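Local coordinates for putative curved DNA-binding protein (Chaetomium thermophilum var. thermophilum DSM 1495, PDB 4IPA) that probably binds nucleic acid as an Arx1-type member of the peptidase M24 family and is linked to ribosome biogenesis, at residues A[224-229]-A[273-278]. Numbering follows the deposited sequence.
Sequences EIEGKK and LHRRTN
Arg275 lays its guanidinium beside the carboxylate of Glu226, with Glu224 OE2 over one face, a worked example of how one long cation can tie a loop to a distant strand. In this M24-family chain of the pita-bread fold, the arginine stands on the central strand, 273-276, of a small three-stranded antiparallel sheet, and the two acids sit in the loop between strands 210-220 and 230-232 of the larger antiparallel sheet. The backbones stay well apart, with the CA atoms of Ile225 and Arg275 separated by 10.2 Å, and side chains span the gap.

Extended from CG to NE (chi2 172°, chi3 179°), the arginine has the length to cross. Its grip on Glu226 is side-on, NE and NH2 both donating to OE1, each at 2.8 Å and each bent rather than straight. The Glu226 carboxylate and Arg275 guanidinium planes stand 85° apart; NH2 meets OE1 on its anti side, whereas NE comes from above the carboxylate. Tyr331 OH hydrogen-bonds the other oxygen, OE2, so both carboxylate oxygens are engaged.

Glu224 contributes differently: its OE2 rides 3.7 Å above the Arg275 guanidinium plane, toward the rim; no N-H of Arg275 points at it, and the attraction is probably electrostatic only. An alanine in place of Arg275 is likely to leave the two neighbouring carboxylates without the cation they share. Alongside the arginine's aliphatic part, Ile225 CD1 lies 4.0 Å from Arg275 CD. Within the loop itself, the backbone N of Glu226 donates to Glu224 OE2 at 2.9 Å.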
loop_
_atom_site.group_PDB
_atom_site.type_symbol
_atom_site.label_atom_id
_atom_site.label_comp_id
_atom_site.label_asym_id
_atom_site.label_seq_id
_atom_site.Cartn_x
_atom_site.Cartn_y
_atom_site.Cartn_z
ATOM N N GLU A 224 -2.727 12.022 -8.174
ATOM C CA GLU A 224 -1.531 11.211 -8.419
ATOM C C GLU A 224 -1.130 10.341 -7.228
ATOM O O GLU A 224 -0.858 10.846 -6.128
ATOM C CB GLU A 224 -0.356 12.105 -8.851
ATOM C CG GLU A 224 0.929 11.349 -9.172
ATOM C CD GLU A 224 0.808 10.479 -10.412
ATOM O OE1 GLU A 224 1.177 10.973 -11.510
ATOM O OE2 GLU A 224 0.340 9.313 -10.296
ATOM N N ILE A 225 -1.079 9.030 -7.446
ATOM C CA ILE A 225 -0.561 8.136 -6.407
ATOM C C ILE A 225 0.779 7.510 -6.784
ATOM O O ILE A 225 1.287 6.650 -6.081
ATOM C CB ILE A 225 -1.604 7.081 -5.940
ATOM C CG1 ILE A 225 -2.294 6.407 -7.133
ATOM C CG2 ILE A 225 -2.649 7.746 -5.035
ATOM C CD1 ILE A 225 -1.334 5.661 -8.084
ATOM N N GLU A 226 1.352 7.965 -7.893
ATOM C CA GLU A 226 2.707 7.576 -8.285
ATOM C C GLU A 226 3.481 8.798 -8.732
ATOM O O GLU A 226 3.819 8.923 -9.911
ATOM C CB GLU A 226 2.682 6.527 -9.394
ATOM C CG GLU A 226 2.248 5.163 -8.900
ATOM C CD GLU A 226 2.087 4.138 -10.006
ATOM O OE1 GLU A 226 1.945 4.535 -11.181
ATOM O OE2 GLU A 226 2.093 2.933 -9.687
ATOM N N GLY A 227 3.759 9.685 -7.772
ATOM C CA GLY A 227 4.322 11.011 -8.021
ATOM C C GLY A 227 5.779 11.081 -8.446
ATOM O O GLY A 227 6.371 10.078 -8.832
ATOM N N LYS A 228 6.370 12.272 -8.363
ATOM C CA LYS A 228 7.672 12.509 -8.995
ATOM C C LYS A 228 8.856 12.145 -8.113
ATOM O O LYS A 228 10.000 12.275 -8.522
ATOM C CB LYS A 228 7.797 13.949 -9.516
ATOM C CG LYS A 228 7.712 15.004 -8.446
ATOM C CD LYS A 228 7.862 16.410 -9.013
ATOM C CE LYS A 228 7.680 17.454 -7.906
ATOM N NZ LYS A 228 7.860 18.867 -8.388
ATOM N N LYS A 229 8.576 11.673 -6.908
ATOM C CA LYS A 229 9.614 11.106 -6.066
ATOM C C LYS A 229 9.181 9.711 -5.628
ATOM O O LYS A 229 7.987 9.454 -5.452
ATOM C CB LYS A 229 9.883 12.011 -4.856
ATOM C CG LYS A 229 10.047 13.488 -5.253
ATOM C CD LYS A 229 10.544 14.401 -4.118
ATOM C CE LYS A 229 9.589 14.487 -2.956
ATOM N NZ LYS A 229 9.950 15.634 -2.056
ATOM N N LEU A 273 -5.832 -5.427 -11.927
ATOM C CA LEU A 273 -5.519 -4.119 -11.361
ATOM C C LEU A 273 -4.823 -3.226 -12.388
ATOM O O LEU A 273 -3.810 -3.606 -12.956
ATOM C CB LEU A 273 -4.647 -4.285 -10.117
ATOM C CG LEU A 273 -4.313 -3.021 -9.324
ATOM C CD1 LEU A 273 -5.582 -2.496 -8.657
ATOM C CD2 LEU A 273 -3.250 -3.327 -8.282
ATOM N N HIS A 274 -5.376 -2.041 -12.632
ATOM C CA HIS A 274 -4.857 -1.133 -13.659
ATOM C C HIS A 274 -5.067 0.324 -13.232
ATOM O O HIS A 274 -5.743 0.601 -12.251
ATOM C CB HIS A 274 -5.597 -1.322 -15.004
ATOM C CG HIS A 274 -5.586 -2.724 -15.536
ATOM N ND1 HIS A 274 -4.950 -3.064 -16.714
ATOM C CD2 HIS A 274 -6.173 -3.854 -15.080
ATOM C CE1 HIS A 274 -5.127 -4.354 -16.947
ATOM N NE2 HIS A 274 -5.854 -4.859 -15.969
ATOM N N ARG A 275 -4.495 1.256 -13.987
ATOM C CA ARG A 275 -4.828 2.670 -13.836
ATOM C C ARG A 275 -4.577 3.421 -15.138
ATOM O O ARG A 275 -3.691 3.062 -15.912
ATOM C CB ARG A 275 -4.049 3.314 -12.678
ATOM C CG ARG A 275 -2.648 3.765 -13.022
ATOM C CD ARG A 275 -2.053 4.558 -11.865
ATOM N NE ARG A 275 -0.688 4.981 -12.148
ATOM C CZ ARG A 275 -0.366 6.114 -12.775
ATOM N NH1 ARG A 275 -1.311 6.949 -13.190
ATOM N NH2 ARG A 275 0.905 6.408 -12.993
ATOM N N ARG A 276 -5.371 4.460 -15.375
ATOM C CA ARG A 276 -5.162 5.335 -16.526
ATOM C C ARG A 276 -3.870 6.105 -16.379
ATOM O O ARG A 276 -3.579 6.587 -15.294
ATOM C CB ARG A 276 -6.298 6.346 -16.629
ATOM C CG ARG A 276 -7.209 6.138 -17.805
ATOM C CD ARG A 276 -8.327 7.172 -17.812
ATOM N NE ARG A 276 -7.886 8.398 -18.451
ATOM C CZ ARG A 276 -7.684 9.546 -17.820
ATOM N NH1 ARG A 276 -7.906 9.644 -16.513
ATOM N NH2 ARG A 276 -7.270 10.600 -18.507
ATOM N N THR A 277 -3.094 6.211 -17.460
ATOM C CA THR A 277 -1.928 7.103 -17.502
ATOM C C THR A 277 -2.258 8.368 -18.286
ATOM O O THR A 277 -3.353 8.504 -18.834
ATOM C CB THR A 277 -0.714 6.459 -18.197
ATOM O OG1 THR A 277 -0.995 6.287 -19.592
ATOM C CG2 THR A 277 -0.360 5.110 -17.572
ATOM N N ASN A 278 -1.298 9.280 -18.369
ATOM C CA ASN A 278 -1.510 10.516 -19.126
ATOM C C ASN A 278 -1.049 10.466 -20.595
ATOM O O ASN A 278 -1.111 11.474 -21.299
ATOM C CB ASN A 278 -0.924 11.734 -18.388
ATOM C CG ASN A 278 -1.778 12.165 -17.192
ATOM O OD1 ASN A 278 -1.292 12.241 -16.060
ATOM N ND2 ASN A 278 -3.054 12.442 -17.439
#